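Local coordinates for DNA ligase (Aquifex aeolicus, PDB 3QWU), which is a putative ATP-dependent nucleic acid ligase that binds adenosine and calcium and probably joins strands through an adenylated intermediate, at residues G42-G53 with R87-L98. Numbering follows the deposited sequence.
Sequences GTAIFKDFIIWG and RIFKYGDNYYAL
Two antiparallel hairpins from different sheets, 42-53 and 87-98, lie face to face with the CA atoms of I51 and R87 8.3 Å apart, so side chains bridge them, R87 reaching backbone oxygens. Its chain bends at chi3 (-59°), bringing R87 NH1 and NH2 end-on to G42 O, at 2.8 and 3.0 Å, from one face of that carbonyl; R87 NH1 also hydrogen-bonds W52 O at 3.0 Å. S99 O takes another bond from NH2, and L98 CD1 lies over a guanidinium face. Cut back to an alanine here, the side chain would probably leave the buried carbonyls of G42 and W52 without these donors and untie the hairpin ends. Further along, I51 CD1 sits over the F89 ring, 3.9 Å from its centroid. F46, F49, F89 and Y91 form an aromatic cluster: F49 turns its edge to the face of Y91, while Y91 presents its own edge, offset, to the face of F46. At the far end Y91 OH donates to D48 OD2 (2.9 Å) on the anti side, 35° out of the carboxylate plane, and a water links this hydroxyl to K47 N. A greasy centre is thus closed by polar ties at both ends, joining the N-terminal sheet to the sheet carrying adenosine-binding N85.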
ATOM      1  N   GLY A  42       4.143  13.716 -21.175  1.00 44.27           N
ATOM      2  CA  GLY A  42       3.116  14.616 -21.658  1.00 42.86           C
ATOM      3  C   GLY A  42       3.618  15.493 -22.781  1.00 42.59           C
ATOM      4  O   GLY A  42       2.834  16.156 -23.459  1.00 42.29           O
ATOM      5  N   THR A  43       4.928  15.495 -22.975  1.00 42.22           N
ATOM      6  CA  THR A  43       5.539  16.255 -24.046  1.00 42.51           C
ATOM      7  C   THR A  43       5.028  15.703 -25.359  1.00 42.17           C
ATOM      8  O   THR A  43       4.959  14.486 -25.536  1.00 42.66           O
ATOM      9  CB  THR A  43       7.074  16.193 -23.930  1.00 43.92           C
ATOM     10  OG1 THR A  43       7.443  16.841 -22.701  1.00 43.57           O
ATOM     11  CG2 THR A  43       7.785  16.842 -25.126  1.00 43.05           C
ATOM     12  N   ALA A  44       4.614  16.616 -26.232  1.00 41.33           N
ATOM     13  CA  ALA A  44       3.937  16.300 -27.484  1.00 41.48           C
ATOM     14  C   ALA A  44       4.717  16.996 -28.546  1.00 42.83           C
ATOM     15  O   ALA A  44       4.872  18.206 -28.469  1.00 42.03           O
ATOM     16  CB  ALA A  44       2.550  16.846 -27.480  1.00 40.33           C
ATOM     17  N   ILE A  45       5.209  16.235 -29.519  1.00 44.78           N
ATOM     18  CA  ILE A  45       5.988  16.779 -30.629  1.00 46.77           C
ATOM     19  C   ILE A  45       5.094  16.822 -31.861  1.00 48.14           C
ATOM     20  O   ILE A  45       4.714  15.770 -32.382  1.00 48.46           O
ATOM     21  CB  ILE A  45       7.246  15.917 -30.967  1.00 48.91           C
ATOM     22  CG1 ILE A  45       8.122  15.748 -29.717  1.00 48.48           C
ATOM     23  CG2 ILE A  45       8.050  16.552 -32.140  1.00 47.29           C
ATOM     24  CD1 ILE A  45       9.181  14.657 -29.811  1.00 48.78           C
ATOM     25  N   PHE A  46       4.782  18.034 -32.324  1.00 48.44           N
ATOM     26  CA  PHE A  46       4.051  18.232 -33.546  1.00 50.12           C
ATOM     27  C   PHE A  46       5.013  18.674 -34.614  1.00 52.77           C
ATOM     28  O   PHE A  46       6.112  19.111 -34.317  1.00 54.00           O
ATOM     29  CB  PHE A  46       2.978  19.287 -33.331  1.00 49.06           C
ATOM     30  CG  PHE A  46       1.899  18.864 -32.364  1.00 47.94           C
ATOM     31  CD1 PHE A  46       0.769  18.184 -32.819  1.00 48.92           C
ATOM     32  CD2 PHE A  46       2.016  19.143 -31.009  1.00 48.20           C
ATOM     33  CE1 PHE A  46      -0.254  17.803 -31.945  1.00 48.04           C
ATOM     34  CE2 PHE A  46       0.996  18.771 -30.117  1.00 49.95           C
ATOM     35  CZ  PHE A  46      -0.145  18.085 -30.597  1.00 48.51           C
ATOM     36  N   LYS A  47       4.612  18.592 -35.870  1.00 55.23           N
ATOM     37  CA  LYS A  47       5.545  18.918 -36.960  1.00 58.03           C
ATOM     38  C   LYS A  47       6.051  20.363 -36.852  1.00 57.72           C
ATOM     39  O   LYS A  47       7.219  20.631 -37.114  1.00 59.18           O
ATOM     40  CB  LYS A  47       4.889  18.657 -38.315  1.00 59.62           C
ATOM     41  CG  LYS A  47       5.773  19.003 -39.556  1.00 65.10           C
ATOM     42  CD  LYS A  47       5.329  20.321 -40.280  1.00 67.76           C
ATOM     43  CE  LYS A  47       6.429  20.934 -41.189  1.00 70.37           C
ATOM     44  NZ  LYS A  47       6.257  22.423 -41.281  1.00 69.79           N
ATOM     45  N   ASP A  48       5.178  21.284 -36.454  1.00 56.12           N
ATOM     46  CA  ASP A  48       5.489  22.732 -36.469  1.00 56.18           C
ATOM     47  C   ASP A  48       5.976  23.253 -35.119  1.00 54.53           C
ATOM     48  O   ASP A  48       6.494  24.383 -35.051  1.00 54.83           O
ATOM     49  CB  ASP A  48       4.243  23.570 -36.864  1.00 55.78           C
ATOM     50  CG  ASP A  48       3.805  23.354 -38.293  1.00 58.35           C
ATOM     51  OD1 ASP A  48       4.566  23.681 -39.217  1.00 60.74           O
ATOM     52  OD2 ASP A  48       2.677  22.873 -38.491  1.00 62.37           O
ATOM     53  N   PHE A  49       5.757  22.477 -34.052  1.00 52.27           N
ATOM     54  CA  PHE A  49       6.197  22.868 -32.718  1.00 50.96           C
ATOM     55  C   PHE A  49       6.114  21.762 -31.672  1.00 49.40           C
ATOM     56  O   PHE A  49       5.422  20.768 -31.870  1.00 49.11           O
ATOM     57  CB  PHE A  49       5.389  24.062 -32.200  1.00 49.11           C
ATOM     58  CG  PHE A  49       3.921  23.908 -32.348  1.00 48.64           C
ATOM     59  CD1 PHE A  49       3.261  24.448 -33.465  1.00 48.08           C
ATOM     60  CD2 PHE A  49       3.182  23.224 -31.372  1.00 45.48           C
ATOM     61  CE1 PHE A  49       1.892  24.310 -33.607  1.00 49.03           C
ATOM     62  CE2 PHE A  49       1.805  23.072 -31.496  1.00 44.87           C
ATOM     63  CZ  PHE A  49       1.141  23.614 -32.599  1.00 47.94           C
ATOM     64  N   ILE A  50       6.842  21.968 -30.570  1.00 48.07           N
ATOM     65  CA  ILE A  50       6.746  21.121 -29.407  1.00 47.42           C
ATOM     66  C   ILE A  50       5.919  21.803 -28.265  1.00 45.23           C
ATOM     67  O   ILE A  50       6.031  23.016 -28.005  1.00 44.20           O
ATOM     68  CB  ILE A  50       8.119  20.682 -28.896  1.00 48.27           C
ATOM     69  CG1 ILE A  50       8.832  19.881 -29.995  1.00 50.75           C
ATOM     70  CG2 ILE A  50       7.943  19.856 -27.585  1.00 45.67           C
ATOM     71  CD1 ILE A  50      10.336  19.738 -29.794  1.00 51.65           C
ATOM     72  N   ILE A  51       5.045  21.009 -27.656  1.00 43.99           N
ATOM     73  CA  ILE A  51       4.300  21.456 -26.499  1.00 42.18           C
ATOM     74  C   ILE A  51       4.923  20.664 -25.396  1.00 41.98           C
ATOM     75  O   ILE A  51       4.757  19.441 -25.331  1.00 41.18           O
ATOM     76  CB  ILE A  51       2.785  21.184 -26.589  1.00 40.91           C
ATOM     77  CG1 ILE A  51       2.206  21.682 -27.923  1.00 40.96           C
ATOM     78  CG2 ILE A  51       2.089  21.857 -25.406  1.00 38.89           C
ATOM     79  CD1 ILE A  51       2.035  23.208 -28.004  1.00 39.97           C
ATOM     80  N   TRP A  52       5.697  21.347 -24.559  1.00 42.41           N
ATOM     81  CA  TRP A  52       6.386  20.658 -23.483  1.00 43.83           C
ATOM     82  C   TRP A  52       5.353  20.228 -22.459  1.00 41.88           C
ATOM     83  O   TRP A  52       4.319  20.881 -22.304  1.00 39.29           O
ATOM     84  CB  TRP A  52       7.506  21.510 -22.869  1.00 44.80           C
ATOM     85  CG  TRP A  52       8.731  21.520 -23.742  1.00 50.12           C
ATOM     86  CD1 TRP A  52       8.974  22.339 -24.826  1.00 53.89           C
ATOM     87  CD2 TRP A  52       9.870  20.668 -23.632  1.00 55.54           C
ATOM     88  NE1 TRP A  52      10.195  22.043 -25.381  1.00 57.46           N
ATOM     89  CE2 TRP A  52      10.762  21.020 -24.667  1.00 59.16           C
ATOM     90  CE3 TRP A  52      10.231  19.649 -22.759  1.00 56.88           C
ATOM     91  CZ2 TRP A  52      11.989  20.380 -24.836  1.00 63.39           C
ATOM     92  CZ3 TRP A  52      11.446  19.016 -22.930  1.00 58.46           C
ATOM     93  CH2 TRP A  52      12.305  19.377 -23.950  1.00 62.06           C
ATOM     94  N   GLY A  53       5.631  19.071 -21.865  1.00 42.25           N
ATOM     95  CA  GLY A  53       4.853  18.497 -20.779  1.00 41.76           C
ATOM     96  C   GLY A  53       4.866  19.397 -19.556  1.00 40.85           C
ATOM     97  O   GLY A  53       5.796  20.151 -19.375  1.00 40.95           O
ATOM     98  N   ARG A  87      -3.455  21.567 -21.152  1.00 33.29           N
ATOM     99  CA  ARG A  87      -2.532  22.430 -21.878  1.00 33.64           C
ATOM    100  C   ARG A  87      -3.212  22.769 -23.211  1.00 33.48           C
ATOM    101  O   ARG A  87      -3.606  21.872 -23.951  1.00 34.00           O
ATOM    102  CB  ARG A  87      -1.221  21.698 -22.086  1.00 35.06           C
ATOM    103  CG  ARG A  87      -0.209  21.856 -20.911  1.00 36.09           C
ATOM    104  CD  ARG A  87       0.990  20.928 -21.155  1.00 36.06           C
ATOM    105  NE  ARG A  87       0.482  19.559 -21.253  1.00 36.64           N
ATOM    106  CZ  ARG A  87       1.059  18.583 -21.934  1.00 39.03           C
ATOM    107  NH1 ARG A  87       2.210  18.785 -22.561  1.00 41.44           N
ATOM    108  NH2 ARG A  87       0.503  17.379 -21.964  1.00 39.93           N
ATOM    109  N   ILE A  88      -3.444  24.046 -23.462  1.00 32.50           N
ATOM    110  CA  ILE A  88      -4.293  24.458 -24.555  1.00 32.97           C
ATOM    111  C   ILE A  88      -3.484  25.329 -25.509  1.00 34.05           C
ATOM    112  O   ILE A  88      -2.788  26.246 -25.072  1.00 32.95           O
ATOM    113  CB  ILE A  88      -5.558  25.253 -24.061  1.00 32.30           C
ATOM    114  CG1 ILE A  88      -6.398  24.397 -23.054  1.00 32.93           C
ATOM    115  CG2 ILE A  88      -6.431  25.675 -25.250  1.00 29.53           C
ATOM    116  CD1 ILE A  88      -7.435  25.203 -22.202  1.00 29.94           C
ATOM    117  N   PHE A  89      -3.614  25.053 -26.803  1.00 35.50           N
ATOM    118  CA  PHE A  89      -2.853  25.789 -27.823  1.00 37.97           C
ATOM    119  C   PHE A  89      -3.552  25.914 -29.166  1.00 40.05           C
ATOM    120  O   PHE A  89      -4.486  25.174 -29.472  1.00 40.27           O
ATOM    121  CB  PHE A  89      -1.498  25.131 -28.065  1.00 38.04           C
ATOM    122  CG  PHE A  89      -1.587  23.748 -28.604  1.00 39.81           C
ATOM    123  CD1 PHE A  89      -1.712  22.679 -27.760  1.00 40.33           C
ATOM    124  CD2 PHE A  89      -1.540  23.519 -29.962  1.00 43.17           C
ATOM    125  CE1 PHE A  89      -1.798  21.416 -28.265  1.00 43.30           C
ATOM    126  CE2 PHE A  89      -1.606  22.263 -30.466  1.00 43.48           C
ATOM    127  CZ  PHE A  89      -1.741  21.208 -29.623  1.00 44.88           C
ATOM    128  N   LYS A  90      -3.007  26.810 -29.998  1.00 42.53           N
ATOM    129  CA  LYS A  90      -3.511  27.050 -31.345  1.00 43.06           C
ATOM    130  C   LYS A  90      -2.658  26.348 -32.406  1.00 44.82           C
ATOM    131  O   LYS A  90      -1.435  26.432 -32.376  1.00 46.19           O
ATOM    132  CB  LYS A  90      -3.562  28.560 -31.593  1.00 43.10           C
ATOM    133  CG  LYS A  90      -4.560  28.943 -32.660  1.00 43.50           C
ATOM    134  CD  LYS A  90      -4.535  30.418 -33.013  1.00 44.32           C
ATOM    135  CE  LYS A  90      -5.493  30.641 -34.200  1.00 44.39           C
ATOM    136  NZ  LYS A  90      -5.610  32.027 -34.614  1.00 45.87           N
ATOM    137  N   TYR A  91      -3.302  25.648 -33.339  1.00 45.81           N
ATOM    138  CA  TYR A  91      -2.625  25.042 -34.484  1.00 47.38           C
ATOM    139  C   TYR A  91      -3.476  25.374 -35.710  1.00 48.07           C
ATOM    140  O   TYR A  91      -4.632  24.979 -35.787  1.00 45.86           O
ATOM    141  CB  TYR A  91      -2.509  23.519 -34.297  1.00 47.33           C
ATOM    142  CG  TYR A  91      -1.408  22.777 -35.095  1.00 49.86           C
ATOM    143  CD1 TYR A  91      -0.775  23.335 -36.191  1.00 51.10           C
ATOM    144  CD2 TYR A  91      -1.016  21.498 -34.717  1.00 50.60           C
ATOM    145  CE1 TYR A  91       0.255  22.634 -36.875  1.00 54.18           C
ATOM    146  CE2 TYR A  91      -0.015  20.787 -35.401  1.00 53.61           C
ATOM    147  CZ  TYR A  91       0.618  21.355 -36.468  1.00 53.92           C
ATOM    148  OH  TYR A  91       1.582  20.608 -37.092  1.00 54.59           O
ATOM    149  N   GLY A  92      -2.915  26.085 -36.683  1.00 50.63           N
ATOM    150  CA  GLY A  92      -3.721  26.497 -37.838  1.00 52.43           C
ATOM    151  C   GLY A  92      -4.821  27.446 -37.377  1.00 52.30           C
ATOM    152  O   GLY A  92      -4.525  28.410 -36.666  1.00 52.92           O
ATOM    153  N   ASP A  93      -6.081  27.191 -37.724  1.00 52.91           N
ATOM    154  CA  ASP A  93      -7.181  28.012 -37.159  1.00 53.46           C
ATOM    155  C   ASP A  93      -8.023  27.203 -36.152  1.00 51.63           C
ATOM    156  O   ASP A  93      -9.218  27.430 -35.991  1.00 51.15           O
ATOM    157  CB  ASP A  93      -8.080  28.626 -38.266  1.00 54.75           C
ATOM    158  CG  ASP A  93      -9.049  29.770 -37.712  1.00 57.87           C
ATOM    159  OD1 ASP A  93      -8.581  30.672 -36.957  1.00 59.55           O
ATOM    160  OD2 ASP A  93     -10.271  29.785 -38.067  1.00 59.96           O
ATOM    161  N   ASN A  94      -7.374  26.262 -35.477  1.00 50.85           N
ATOM    162  CA  ASN A  94      -8.028  25.386 -34.507  1.00 49.46           C
ATOM    163  C   ASN A  94      -7.351  25.498 -33.199  1.00 46.71           C
ATOM    164  O   ASN A  94      -6.238  25.959 -33.104  1.00 46.61           O
ATOM    165  CB  ASN A  94      -7.966  23.921 -34.943  1.00 50.84           C
ATOM    166  CG  ASN A  94      -8.638  23.702 -36.264  1.00 54.76           C
ATOM    167  OD1 ASN A  94      -9.817  24.044 -36.439  1.00 56.19           O
ATOM    168  ND2 ASN A  94      -7.890  23.163 -37.222  1.00 58.04           N
ATOM    169  N   TYR A  95      -8.061  25.046 -32.185  1.00 44.57           N
ATOM    170  CA  TYR A  95      -7.597  25.074 -30.826  1.00 41.89           C
ATOM    171  C   TYR A  95      -7.732  23.665 -30.274  1.00 40.82           C
ATOM    172  O   TYR A  95      -8.711  22.971 -30.564  1.00 40.05           O
ATOM    173  CB  TYR A  95      -8.465  26.027 -30.031  1.00 40.84           C
ATOM    174  CG  TYR A  95      -8.679  27.365 -30.698  1.00 41.24           C
ATOM    175  CD1 TYR A  95      -7.709  28.361 -30.637  1.00 38.96           C
ATOM    176  CD2 TYR A  95      -9.875  27.639 -31.370  1.00 42.97           C
ATOM    177  CE1 TYR A  95      -7.917  29.613 -31.240  1.00 42.93           C
ATOM    178  CE2 TYR A  95     -10.106  28.877 -31.975  1.00 44.99           C
ATOM    179  CZ  TYR A  95      -9.124  29.869 -31.918  1.00 47.15           C
ATOM    180  OH  TYR A  95      -9.365  31.107 -32.534  1.00 49.57           O
ATOM    181  N   TYR A  96      -6.771  23.263 -29.440  1.00 39.54           N
ATOM    182  CA  TYR A  96      -6.739  21.903 -28.922  1.00 38.97           C
ATOM    183  C   TYR A  96      -6.308  21.910 -27.476  1.00 37.57           C
ATOM    184  O   TYR A  96      -5.638  22.857 -26.989  1.00 36.92           O
ATOM    185  CB  TYR A  96      -5.799  21.015 -29.722  1.00 39.46           C
ATOM    186  CG  TYR A  96      -6.073  21.004 -31.210  1.00 43.47           C
ATOM    187  CD1 TYR A  96      -6.943  20.055 -31.793  1.00 44.91           C
ATOM    188  CD2 TYR A  96      -5.465  21.931 -32.046  1.00 45.28           C
ATOM    189  CE1 TYR A  96      -7.185  20.045 -33.160  1.00 45.11           C
ATOM    190  CE2 TYR A  96      -5.708  21.923 -33.417  1.00 49.53           C
ATOM    191  CZ  TYR A  96      -6.565  20.985 -33.965  1.00 48.78           C
ATOM    192  OH  TYR A  96      -6.770  21.014 -35.319  1.00 53.66           O
ATOM    193  N   ALA A  97      -6.683  20.833 -26.801  1.00 36.53           N
ATOM    194  CA  ALA A  97      -6.422  20.703 -25.352  1.00 35.85           C
ATOM    195  C   ALA A  97      -5.756  19.369 -25.121  1.00 34.77           C
ATOM    196  O   ALA A  97      -6.254  18.348 -25.605  1.00 35.60           O
ATOM    197  CB  ALA A  97      -7.757  20.826 -24.541  1.00 34.06           C
ATOM    198  N   LEU A  98      -4.623  19.395 -24.436  1.00 34.36           N
ATOM    199  CA  LEU A  98      -3.873  18.179 -24.118  1.00 35.04           C
ATOM    200  C   LEU A  98      -4.070  17.789 -22.656  1.00 34.37           C
ATOM    201  O   LEU A  98      -3.970  18.658 -21.783  1.00 34.33           O
ATOM    202  CB  LEU A  98      -2.371  18.369 -24.330  1.00 34.96           C
ATOM    203  CG  LEU A  98      -1.829  18.645 -25.724  1.00 37.11           C
ATOM    204  CD1 LEU A  98      -0.312  18.687 -25.656  1.00 35.59           C
ATOM    205  CD2 LEU A  98      -2.282  17.608 -26.785  1.00 35.63           C
TER
HETATM  206  O   HOH W   1       1.789  17.592 -36.388  1.00 40.62           O